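Long-range contacts in conserved domain protein (Porphyromonas gingivalis, PDB 3PNN), which probably acts as a cytoplasmic glycosyltransferase that helps form glycosidic linkages, using an alpha/beta/alpha Rossmann-like fold: residues Trp101-Arg111 and Tyr224-Phe235; Glu175-Val183 and Val253-Val264. One frame throughout, in Å; residues are numbered along the deposited sequence.

Contact 1. Residues Trp101-Arg111 and Tyr224-Phe235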
loop_
_atom_site.group_PDB
_atom_site.type_symbol
_atom_site.label_atom_id
_atom_site.label_comp_id
_atom_site.label_asym_id
_atom_site.label_seq_id
_atom_site.Cartn_x
_atom_site.Cartn_y
_atom_site.Cartn_z
ATOM N N TRP A 101 -9.967 -2.982 -11.635
ATOM C CA TRP A 101 -9.375 -1.816 -12.288
ATOM C C TRP A 101 -8.006 -1.383 -11.781
ATOM O O TRP A 101 -7.301 -0.652 -12.477
ATOM C CB TRP A 101 -10.343 -0.638 -12.247
ATOM C CG TRP A 101 -11.563 -0.863 -13.074
ATOM C CD1 TRP A 101 -12.836 -1.047 -12.619
ATOM C CD2 TRP A 101 -11.638 -0.926 -14.511
ATOM N NE1 TRP A 101 -13.695 -1.222 -13.675
ATOM C CE2 TRP A 101 -12.987 -1.151 -14.847
ATOM C CE3 TRP A 101 -10.695 -0.818 -15.538
ATOM C CZ2 TRP A 101 -13.421 -1.274 -16.172
ATOM C CZ3 TRP A 101 -11.128 -0.930 -16.858
ATOM C CH2 TRP A 101 -12.480 -1.157 -17.161
ATOM N N GLY A 102 -7.628 -1.802 -10.571
ATOM C CA GLY A 102 -6.290 -1.514 -10.069
ATOM C C GLY A 102 -6.256 -0.816 -8.715
ATOM O O GLY A 102 -7.291 -0.377 -8.214
ATOM N N THR A 103 -5.071 -0.697 -8.121
ATOM C CA THR A 103 -4.960 -0.144 -6.769
ATOM C C THR A 103 -5.481 1.284 -6.593
ATOM O O THR A 103 -5.994 1.623 -5.521
ATOM C CB THR A 103 -3.516 -0.199 -6.207
ATOM O OG1 THR A 103 -2.642 0.563 -7.055
ATOM C CG2 THR A 103 -3.039 -1.642 -6.127
ATOM N N ASN A 104 -5.322 2.140 -7.600
ATOM C CA ASN A 104 -5.809 3.507 -7.422
ATOM C C ASN A 104 -7.334 3.572 -7.616
ATOM O O ASN A 104 -7.977 4.477 -7.103
ATOM C CB ASN A 104 -5.043 4.525 -8.286
ATOM C CG ASN A 104 -4.948 5.902 -7.630
ATOM O OD1 ASN A 104 -5.958 6.551 -7.365
ATOM N ND2 ASN A 104 -3.728 6.358 -7.389
ATOM N N HIS A 105 -7.919 2.589 -8.308
ATOM C CA HIS A 105 -9.385 2.488 -8.343
ATOM C C HIS A 105 -9.908 2.041 -6.964
ATOM O O HIS A 105 -10.907 2.552 -6.469
ATOM C CB HIS A 105 -9.870 1.541 -9.445
ATOM C CG HIS A 105 -11.346 1.274 -9.416
ATOM N ND1 HIS A 105 -11.881 0.085 -8.962
ATOM C CD2 HIS A 105 -12.400 2.039 -9.789
ATOM C CE1 HIS A 105 -13.199 0.131 -9.058
ATOM N NE2 HIS A 105 -13.540 1.305 -9.560
ATOM N N ALA A 106 -9.214 1.091 -6.349
ATOM C CA ALA A 106 -9.499 0.710 -4.966
ATOM C C ALA A 106 -9.434 1.912 -4.014
ATOM O O ALA A 106 -10.297 2.069 -3.149
ATOM C CB ALA A 106 -8.552 -0.391 -4.514
ATOM N N VAL A 107 -8.423 2.765 -4.168
ATOM C CA VAL A 107 -8.323 3.969 -3.349
ATOM C C VAL A 107 -9.543 4.886 -3.525
ATOM O O VAL A 107 -10.079 5.426 -2.549
ATOM C CB VAL A 107 -7.023 4.775 -3.655
ATOM C CG1 VAL A 107 -7.067 6.135 -2.973
ATOM C CG2 VAL A 107 -5.787 3.998 -3.191
ATOM N N LEU A 108 -9.974 5.074 -4.768
ATOM C CA LEU A 108 -11.145 5.907 -5.048
ATOM C C LEU A 108 -12.387 5.462 -4.264
ATOM O O LEU A 108 -13.282 6.262 -4.011
ATOM C CB LEU A 108 -11.462 5.922 -6.547
ATOM C CG LEU A 108 -10.621 6.891 -7.381
ATOM C CD1 LEU A 108 -10.858 6.661 -8.854
ATOM C CD2 LEU A 108 -10.955 8.341 -6.995
HETATM N N MSE A 109 -12.450 4.194 -3.879
HETATM C CA MSE A 109 -13.620 3.696 -3.140
HETATM C C MSE A 109 -13.764 4.351 -1.749
HETATM O O MSE A 109 -14.858 4.357 -1.164
HETATM C CB MSE A 109 -13.568 2.168 -2.993
HETATM C CG MSE A 109 -13.537 1.410 -4.337
HETATM SE SE MSE A 109 -15.064 1.697 -5.510
HETATM C CE MSE A 109 -14.287 3.157 -6.572
ATOM N N GLY A 110 -12.665 4.900 -1.232
ATOM C CA GLY A 110 -12.674 5.545 0.075
ATOM C C GLY A 110 -13.067 7.023 0.071
ATOM O O GLY A 110 -13.084 7.672 1.112
ATOM N N ARG A 111 -13.424 7.546 -1.092
ATOM C CA ARG A 111 -13.576 8.993 -1.262
ATOM C C ARG A 111 -14.660 9.648 -0.390
ATOM O O ARG A 111 -14.495 10.778 0.055
ATOM C CB ARG A 111 -13.813 9.334 -2.738
ATOM C CG ARG A 111 -15.143 9.993 -2.985
ATOM C CD ARG A 111 -15.054 10.980 -4.122
ATOM N NE ARG A 111 -15.171 10.309 -5.404
ATOM C CZ ARG A 111 -14.621 10.758 -6.525
ATOM N NH1 ARG A 111 -14.777 10.085 -7.657
ATOM N NH2 ARG A 111 -13.904 11.875 -6.508
ATOM N N TYR A 224 -6.652 14.288 -3.111
ATOM C CA TYR A 224 -6.086 13.199 -3.898
ATOM C C TYR A 224 -7.183 12.389 -4.589
ATOM O O TYR A 224 -7.002 11.911 -5.706
ATOM C CB TYR A 224 -5.198 12.275 -3.035
ATOM C CG TYR A 224 -4.517 11.203 -3.882
ATOM C CD1 TYR A 224 -3.479 11.541 -4.745
ATOM C CD2 TYR A 224 -4.921 9.871 -3.830
ATOM C CE1 TYR A 224 -2.856 10.584 -5.538
ATOM C CE2 TYR A 224 -4.296 8.888 -4.634
ATOM C CZ TYR A 224 -3.260 9.264 -5.467
ATOM O OH TYR A 224 -2.626 8.341 -6.265
ATOM N N PHE A 225 -8.329 12.218 -3.937
ATOM C CA PHE A 225 -9.427 11.506 -4.601
ATOM C C PHE A 225 -9.878 12.225 -5.871
ATOM O O PHE A 225 -10.206 11.593 -6.877
ATOM C CB PHE A 225 -10.631 11.327 -3.672
ATOM C CG PHE A 225 -10.339 10.530 -2.427
ATOM C CD1 PHE A 225 -9.965 9.191 -2.505
ATOM C CD2 PHE A 225 -10.487 11.109 -1.172
ATOM C CE1 PHE A 225 -9.706 8.450 -1.347
ATOM C CE2 PHE A 225 -10.239 10.380 -0.015
ATOM C CZ PHE A 225 -9.844 9.038 -0.099
ATOM N N ASP A 226 -9.929 13.549 -5.815
ATOM C CA ASP A 226 -10.384 14.337 -6.961
ATOM C C ASP A 226 -9.395 14.272 -8.121
ATOM O O ASP A 226 -9.799 14.136 -9.285
ATOM C CB ASP A 226 -10.600 15.803 -6.564
ATOM C CG ASP A 226 -11.745 15.979 -5.580
ATOM O OD1 ASP A 226 -12.718 15.193 -5.639
ATOM O OD2 ASP A 226 -11.668 16.895 -4.735
ATOM N N TYR A 227 -8.106 14.388 -7.812
ATOM C CA TYR A 227 -7.099 14.276 -8.862
ATOM C C TYR A 227 -7.146 12.869 -9.460
ATOM O O TYR A 227 -7.017 12.699 -10.677
ATOM C CB TYR A 227 -5.696 14.577 -8.326
ATOM C CG TYR A 227 -5.480 16.028 -7.943
ATOM C CD1 TYR A 227 -5.813 17.066 -8.820
ATOM C CD2 TYR A 227 -4.937 16.360 -6.709
ATOM C CE1 TYR A 227 -5.613 18.402 -8.455
ATOM C CE2 TYR A 227 -4.730 17.687 -6.341
ATOM C CZ TYR A 227 -5.069 18.696 -7.212
ATOM O OH TYR A 227 -4.850 20.011 -6.837
ATOM N N SER A 228 -7.330 11.866 -8.606
ATOM C CA SER A 228 -7.397 10.480 -9.086
ATOM C C SER A 228 -8.594 10.272 -9.988
ATOM O O SER A 228 -8.522 9.520 -10.957
ATOM C CB SER A 228 -7.502 9.478 -7.935
ATOM O OG SER A 228 -6.333 9.467 -7.126
ATOM N N GLU A 229 -9.721 10.888 -9.647
ATOM C CA GLU A 229 -10.910 10.760 -10.508
ATOM C C GLU A 229 -10.651 11.384 -11.882
ATOM O O GLU A 229 -11.050 10.847 -12.922
ATOM C CB GLU A 229 -12.126 11.407 -9.846
ATOM C CG GLU A 229 -13.355 11.531 -10.740
ATOM C CD GLU A 229 -14.324 10.370 -10.593
ATOM O OE1 GLU A 229 -13.925 9.313 -10.052
ATOM O OE2 GLU A 229 -15.492 10.520 -11.018
ATOM N N GLU A 230 -9.969 12.521 -11.890
ATOM C CA GLU A 230 -9.630 13.173 -13.150
ATOM C C GLU A 230 -8.782 12.248 -14.038
ATOM O O GLU A 230 -9.062 12.093 -15.225
ATOM C CB GLU A 230 -8.894 14.492 -12.895
ATOM C CG GLU A 230 -8.276 15.105 -14.140
ATOM C CD GLU A 230 -7.187 16.113 -13.809
ATOM O OE1 GLU A 230 -7.296 16.778 -12.755
ATOM O OE2 GLU A 230 -6.222 16.232 -14.601
ATOM N N LEU A 231 -7.752 11.641 -13.453
ATOM C CA LEU A 231 -6.850 10.769 -14.196
ATOM C C LEU A 231 -7.506 9.433 -14.535
ATOM O O LEU A 231 -7.174 8.805 -15.540
ATOM C CB LEU A 231 -5.554 10.552 -13.410
ATOM C CG LEU A 231 -4.682 11.809 -13.344
ATOM C CD1 LEU A 231 -3.453 11.592 -12.477
ATOM C CD2 LEU A 231 -4.286 12.226 -14.747
ATOM N N PHE A 232 -8.441 9.000 -13.696
ATOM C CA PHE A 232 -9.191 7.772 -13.997
ATOM C C PHE A 232 -10.032 7.926 -15.259
ATOM O O PHE A 232 -10.088 7.018 -16.105
ATOM C CB PHE A 232 -10.078 7.370 -12.810
ATOM C CG PHE A 232 -10.579 5.943 -12.880
ATOM C CD1 PHE A 232 -9.759 4.929 -13.353
ATOM C CD2 PHE A 232 -11.860 5.615 -12.438
ATOM C CE1 PHE A 232 -10.212 3.602 -13.393
ATOM C CE2 PHE A 232 -12.321 4.297 -12.481
ATOM C CZ PHE A 232 -11.496 3.290 -12.960
ATOM N N ILE A 233 -10.712 9.063 -15.381
ATOM C CA ILE A 233 -11.449 9.365 -16.607
ATOM C C ILE A 233 -10.518 9.273 -17.815
ATOM O O ILE A 233 -10.874 8.682 -18.839
ATOM C CB ILE A 233 -12.141 10.756 -16.540
ATOM C CG1 ILE A 233 -13.336 10.683 -15.579
ATOM C CG2 ILE A 233 -12.589 11.228 -17.941
ATOM C CD1 ILE A 233 -13.830 12.036 -15.106
ATOM N N ASN A 234 -9.321 9.844 -17.691
ATOM C CA ASN A 234 -8.359 9.804 -18.794
ATOM C C ASN A 234 -7.978 8.369 -19.100
ATOM O O ASN A 234 -7.914 7.959 -20.258
ATOM C CB ASN A 234 -7.105 10.615 -18.448
ATOM C CG ASN A 234 -7.353 12.113 -18.479
ATOM O OD1 ASN A 234 -8.346 12.573 -19.038
ATOM N ND2 ASN A 234 -6.451 12.878 -17.873
ATOM N N PHE A 235 -7.730 7.613 -18.037
ATOM C CA PHE A 235 -7.373 6.205 -18.147
ATOM C C PHE A 235 -8.454 5.393 -18.844
ATOM O O PHE A 235 -8.170 4.662 -19.795
ATOM C CB PHE A 235 -7.104 5.632 -16.758
ATOM C CG PHE A 235 -7.036 4.131 -16.730
ATOM C CD1 PHE A 235 -5.850 3.473 -17.016
ATOM C CD2 PHE A 235 -8.161 3.382 -16.423
ATOM C CE1 PHE A 235 -5.785 2.086 -16.982
ATOM C CE2 PHE A 235 -8.106 1.999 -16.394
ATOM C CZ PHE A 235 -6.917 1.349 -16.671
#

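Contact 2. Residues Glu175-Val183 and Val253-Val264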
loop_
_atom_site.group_PDB
_atom_site.type_symbol
_atom_site.label_atom_id
_atom_site.label_comp_id
_atom_site.label_asym_id
_atom_site.label_seq_id
_atom_site.Cartn_x
_atom_site.Cartn_y
_atom_site.Cartn_z
ATOM N N GLU A 175 17.471 16.589 -3.463
ATOM C CA GLU A 175 18.178 16.941 -2.233
ATOM C C GLU A 175 17.268 17.505 -1.141
ATOM O O GLU A 175 17.656 17.563 0.018
ATOM C CB GLU A 175 19.310 17.931 -2.530
ATOM C CG GLU A 175 20.412 17.355 -3.402
ATOM C CD GLU A 175 21.547 18.342 -3.625
ATOM O OE1 GLU A 175 22.656 18.099 -3.097
ATOM O OE2 GLU A 175 21.323 19.361 -4.315
ATOM N N LYS A 176 16.069 17.937 -1.515
ATOM C CA LYS A 176 15.097 18.409 -0.537
ATOM C C LYS A 176 14.200 17.271 -0.063
ATOM O O LYS A 176 13.181 17.506 0.582
ATOM C CB LYS A 176 14.257 19.548 -1.117
ATOM C CG LYS A 176 15.079 20.746 -1.557
ATOM C CD LYS A 176 14.211 21.790 -2.254
ATOM C CE LYS A 176 15.037 23.017 -2.633
ATOM N NZ LYS A 176 14.215 24.086 -3.273
ATOM N N HIS A 177 14.580 16.034 -0.385
ATOM C CA HIS A 177 13.799 14.867 0.017
ATOM C C HIS A 177 12.424 14.821 -0.657
ATOM O O HIS A 177 11.483 14.259 -0.109
ATOM C CB HIS A 177 13.649 14.815 1.540
ATOM C CG HIS A 177 14.947 14.604 2.258
ATOM N ND1 HIS A 177 16.004 15.484 2.156
ATOM C CD2 HIS A 177 15.367 13.608 3.072
ATOM C CE1 HIS A 177 17.015 15.043 2.882
ATOM N NE2 HIS A 177 16.655 13.908 3.449
ATOM N N LEU A 178 12.318 15.406 -1.846
ATOM C CA LEU A 178 11.068 15.381 -2.595
ATOM C C LEU A 178 11.150 14.398 -3.755
ATOM O O LEU A 178 12.157 14.347 -4.474
ATOM C CB LEU A 178 10.719 16.773 -3.121
ATOM C CG LEU A 178 10.423 17.829 -2.055
ATOM C CD1 LEU A 178 10.280 19.198 -2.734
ATOM C CD2 LEU A 178 9.162 17.466 -1.262
ATOM N N LEU A 179 10.082 13.624 -3.915
ATOM C CA LEU A 179 9.958 12.638 -4.982
ATOM C C LEU A 179 9.857 13.358 -6.320
ATOM O O LEU A 179 9.011 14.239 -6.498
ATOM C CB LEU A 179 8.690 11.792 -4.758
ATOM C CG LEU A 179 8.504 10.576 -5.662
ATOM C CD1 LEU A 179 9.675 9.629 -5.457
ATOM C CD2 LEU A 179 7.147 9.865 -5.405
ATOM N N THR A 180 10.718 13.011 -7.266
ATOM C CA THR A 180 10.636 13.648 -8.578
ATOM C C THR A 180 10.140 12.656 -9.617
ATOM O O THR A 180 9.756 13.044 -10.718
ATOM C CB THR A 180 11.988 14.236 -9.034
ATOM O OG1 THR A 180 12.939 13.177 -9.165
ATOM C CG2 THR A 180 12.498 15.255 -8.032
ATOM N N GLY A 181 10.143 11.375 -9.263
ATOM C CA GLY A 181 9.658 10.348 -10.172
ATOM C C GLY A 181 9.549 9.001 -9.489
ATOM O O GLY A 181 10.352 8.669 -8.623
ATOM N N VAL A 182 8.548 8.217 -9.874
ATOM C CA VAL A 182 8.448 6.851 -9.402
ATOM C C VAL A 182 7.908 5.962 -10.522
ATOM O O VAL A 182 6.920 6.299 -11.190
ATOM C CB VAL A 182 7.591 6.756 -8.110
ATOM C CG1 VAL A 182 6.211 7.380 -8.324
ATOM C CG2 VAL A 182 7.479 5.320 -7.644
ATOM N N VAL A 183 8.587 4.850 -10.757
ATOM C CA VAL A 183 8.186 3.940 -11.823
ATOM C C VAL A 183 8.355 2.488 -11.381
ATOM O O VAL A 183 9.429 2.083 -10.918
ATOM C CB VAL A 183 9.005 4.168 -13.108
ATOM C CG1 VAL A 183 8.840 5.606 -13.610
ATOM C CG2 VAL A 183 10.468 3.853 -12.856
ATOM N N VAL A 253 0.526 9.281 -8.980
ATOM C CA VAL A 253 1.438 10.119 -8.206
ATOM C C VAL A 253 2.518 10.693 -9.123
ATOM O O VAL A 253 2.845 11.878 -9.063
ATOM C CB VAL A 253 2.086 9.340 -7.047
ATOM C CG1 VAL A 253 3.268 10.115 -6.464
ATOM C CG2 VAL A 253 1.041 9.042 -5.955
ATOM N N ASN A 254 3.059 9.847 -9.987
ATOM C CA ASN A 254 4.082 10.301 -10.925
ATOM C C ASN A 254 3.566 11.432 -11.823
ATOM O O ASN A 254 4.268 12.425 -12.089
ATOM C CB ASN A 254 4.585 9.111 -11.749
ATOM C CG ASN A 254 5.819 9.443 -12.567
ATOM O OD1 ASN A 254 6.905 9.658 -12.022
ATOM N ND2 ASN A 254 5.663 9.470 -13.882
ATOM N N ASP A 255 2.323 11.306 -12.274
ATOM C CA ASP A 255 1.753 12.314 -13.153
ATOM C C ASP A 255 1.585 13.642 -12.430
ATOM O O ASP A 255 1.860 14.700 -12.991
ATOM C CB ASP A 255 0.402 11.852 -13.697
ATOM C CG ASP A 255 -0.151 12.814 -14.747
ATOM O OD1 ASP A 255 0.123 12.604 -15.945
ATOM O OD2 ASP A 255 -0.840 13.789 -14.373
ATOM N N LEU A 256 1.123 13.586 -11.181
ATOM C CA LEU A 256 0.878 14.798 -10.405
ATOM C C LEU A 256 2.160 15.542 -10.049
ATOM O O LEU A 256 2.211 16.779 -10.071
ATOM C CB LEU A 256 0.111 14.450 -9.128
ATOM C CG LEU A 256 -1.318 13.947 -9.330
ATOM C CD1 LEU A 256 -1.928 13.624 -7.959
ATOM C CD2 LEU A 256 -2.147 14.999 -10.059
ATOM N N ILE A 257 3.202 14.801 -9.688
ATOM C CA ILE A 257 4.471 15.468 -9.405
ATOM C C ILE A 257 5.114 16.021 -10.664
ATOM O O ILE A 257 5.708 17.095 -10.640
ATOM C CB ILE A 257 5.477 14.581 -8.610
ATOM C CG1 ILE A 257 5.846 13.319 -9.370
ATOM C CG2 ILE A 257 4.890 14.167 -7.289
ATOM C CD1 ILE A 257 6.349 12.210 -8.405
ATOM N N ARG A 258 4.986 15.318 -11.781
ATOM C CA ARG A 258 5.538 15.851 -13.024
ATOM C C ARG A 258 4.858 17.150 -13.481
ATOM O O ARG A 258 5.513 18.035 -14.027
ATOM C CB ARG A 258 5.495 14.803 -14.135
ATOM C CG ARG A 258 6.434 13.630 -13.879
ATOM C CD ARG A 258 6.473 12.690 -15.069
ATOM N NE ARG A 258 6.791 13.394 -16.309
ATOM C CZ ARG A 258 8.023 13.555 -16.787
ATOM N NH1 ARG A 258 9.068 13.059 -16.129
ATOM N NH2 ARG A 258 8.214 14.212 -17.925
ATOM N N SER A 259 3.553 17.273 -13.254
ATOM C CA SER A 259 2.840 18.486 -13.646
ATOM C C SER A 259 3.065 19.625 -12.631
ATOM O O SER A 259 2.780 20.797 -12.911
ATOM C CB SER A 259 1.353 18.188 -13.759
ATOM O OG SER A 259 0.844 17.923 -12.465
ATOM N N GLY A 260 3.581 19.283 -11.457
ATOM C CA GLY A 260 3.748 20.257 -10.387
ATOM C C GLY A 260 2.530 20.444 -9.481
ATOM O O GLY A 260 2.574 21.248 -8.548
ATOM N N ARG A 261 1.440 19.721 -9.743
ATOM C CA ARG A 261 0.237 19.848 -8.908
ATOM C C ARG A 261 0.366 19.220 -7.530
ATOM O O ARG A 261 -0.386 19.564 -6.621
ATOM C CB ARG A 261 -1.009 19.303 -9.612
ATOM C CG ARG A 261 -1.450 20.181 -10.774
ATOM C CD ARG A 261 -2.822 19.796 -11.294
ATOM N NE ARG A 261 -2.827 18.483 -11.937
ATOM C CZ ARG A 261 -3.932 17.861 -12.348
ATOM N NH1 ARG A 261 -5.122 18.438 -12.182
ATOM N NH2 ARG A 261 -3.855 16.666 -12.922
ATOM N N ALA A 262 1.306 18.294 -7.373
ATOM C CA ALA A 262 1.561 17.714 -6.058
ATOM C C ALA A 262 3.050 17.634 -5.781
ATOM O O ALA A 262 3.870 17.564 -6.701
ATOM C CB ALA A 262 0.940 16.339 -5.940
ATOM N N SER A 263 3.389 17.678 -4.503
ATOM C CA SER A 263 4.744 17.404 -4.070
ATOM C C SER A 263 4.644 16.293 -3.049
ATOM O O SER A 263 3.659 16.202 -2.313
ATOM C CB SER A 263 5.389 18.649 -3.455
ATOM O OG SER A 263 4.642 19.099 -2.344
ATOM N N VAL A 264 5.648 15.427 -3.020
ATOM C CA VAL A 264 5.587 14.257 -2.160
ATOM C C VAL A 264 6.890 14.220 -1.378
ATOM O O VAL A 264 7.956 14.070 -1.967
ATOM C CB VAL A 264 5.438 12.949 -2.980
ATOM C CG1 VAL A 264 5.433 11.727 -2.046
ATOM C CG2 VAL A 264 4.153 12.979 -3.846
HETATM O O HOH W 1 7.489 15.957 -5.045
HETATM O O HOH W 2 9.831 12.200 -13.437
#

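Contact 1. Residues Trp101-Arg111 and Tyr224-Phe235
F225 lies under R111, with the backbone of the arginine resting on its ring: R111 CA stands 3.6 Å from the ring centroid, almost on the ring normal, as a CH-pi contact. A flat phenyl suits this place because the chain turns tightly from L108 to R111 and can settle on a broad face, while the ring edge meets V107 O, 3.3 Å from F225 CE1, with V107 CG1 also packed against CE1. From there the arginine chain, bent at chi2 and chi3, carries its guanidinium over to the acidic side of helix 224-235. NH1 of R111 meets E229 OE1 at 2.7 Å in a salt bridge whose hydrogen bond is weak, the N-H...O angle being only 124°; D226 OD1 adds a long, and so probably weaker, salt bridge to NH2.

L108 is the knob of the interface, seated among F225, S228, E229 and F232. Its branches divide the work: CD2 leans on S228 CB, while CD1 lies 3.9 Å from F232 CD2. Nearer the start of helix 103-108, N104 places ND2 toward Y224 OH, nearly in the amide plane, though their 2.5 Å separation is doubtfully short. At the far end F232 points its edge at the face of W101, planes 76° apart; the indole nitrogen of W101 is bound by L84 O.

The antiparallel-leaning helices, crossing at -131°, thus meet through a single knob in a hole, between an aromatic cluster (W101, H105, F232) and a salt-bridge network, part of the helical layer of an alpha/beta/alpha Rossmann-like fold.

Contact 2. Residues Glu175-Val183 and Val253-Val264
L179 points at helix 253-259 and meets two residues one helical turn apart. With CG anti to the backbone N (chi1 -171°), its branched end is carried to the helix: CG lies 3.9 Å from I257 CD1, the two side chains crossing at a slant, whereas CD2 comes within 4.0 Å of V253 CG1 at about a right angle. Branched aliphatic residues suit this place, since their methyl groups give apolar contact with no polar atom to satisfy. The CB of L179 also rests against V264 CB.

Farther along the strand, V182 and N254 slide past one another in opposite directions. N254 CG lies opposite its backbone N (chi1 -170°), which turns the amide to the strand, where OD1 accepts from V182 N at 3.1 Å, the donor tilted 32° from the carbonyl plane. G181 lies beside the same oxygen, in a classic beta bulge with T180 opposite Q172.

The backbones join at the other end: L179 N gives V264 O a nearly straight bond of 2.9 Å. Next to it, a water donates to L179 O and accepts from V264 N, taking the place of a direct bond between them. A second water links T180 O to R258 NH1.

The chemistry is therefore mixed: apolar methyls hold the middle, an asparagine side chain satisfies V182 N beside the bulge, and two waters bridge backbone oxygens of the strand to V264 and R258.

How the contacts relate
The centres of contact 1 and contact 2 lie about 17 Å apart, and their segments alternate along the chain: 101-111, 175-183, 224-235, 253-264. Helices 223-239 and 249-259, consecutive in sequence, bring the two together. They touch directly through a salt bridge from R261 NH1 to E230 OE1 (2.8 Å) and through packing of Y224 on V253. Contact 1 joins the first of these helices to the short helix 103-108, whereas contact 2 joins the second, with the following strand 263-268, to strand 179-191. The consecutive helices thus probably tie the Rossmann-like part of the glycosyltransferase to the strand region that includes 179-191.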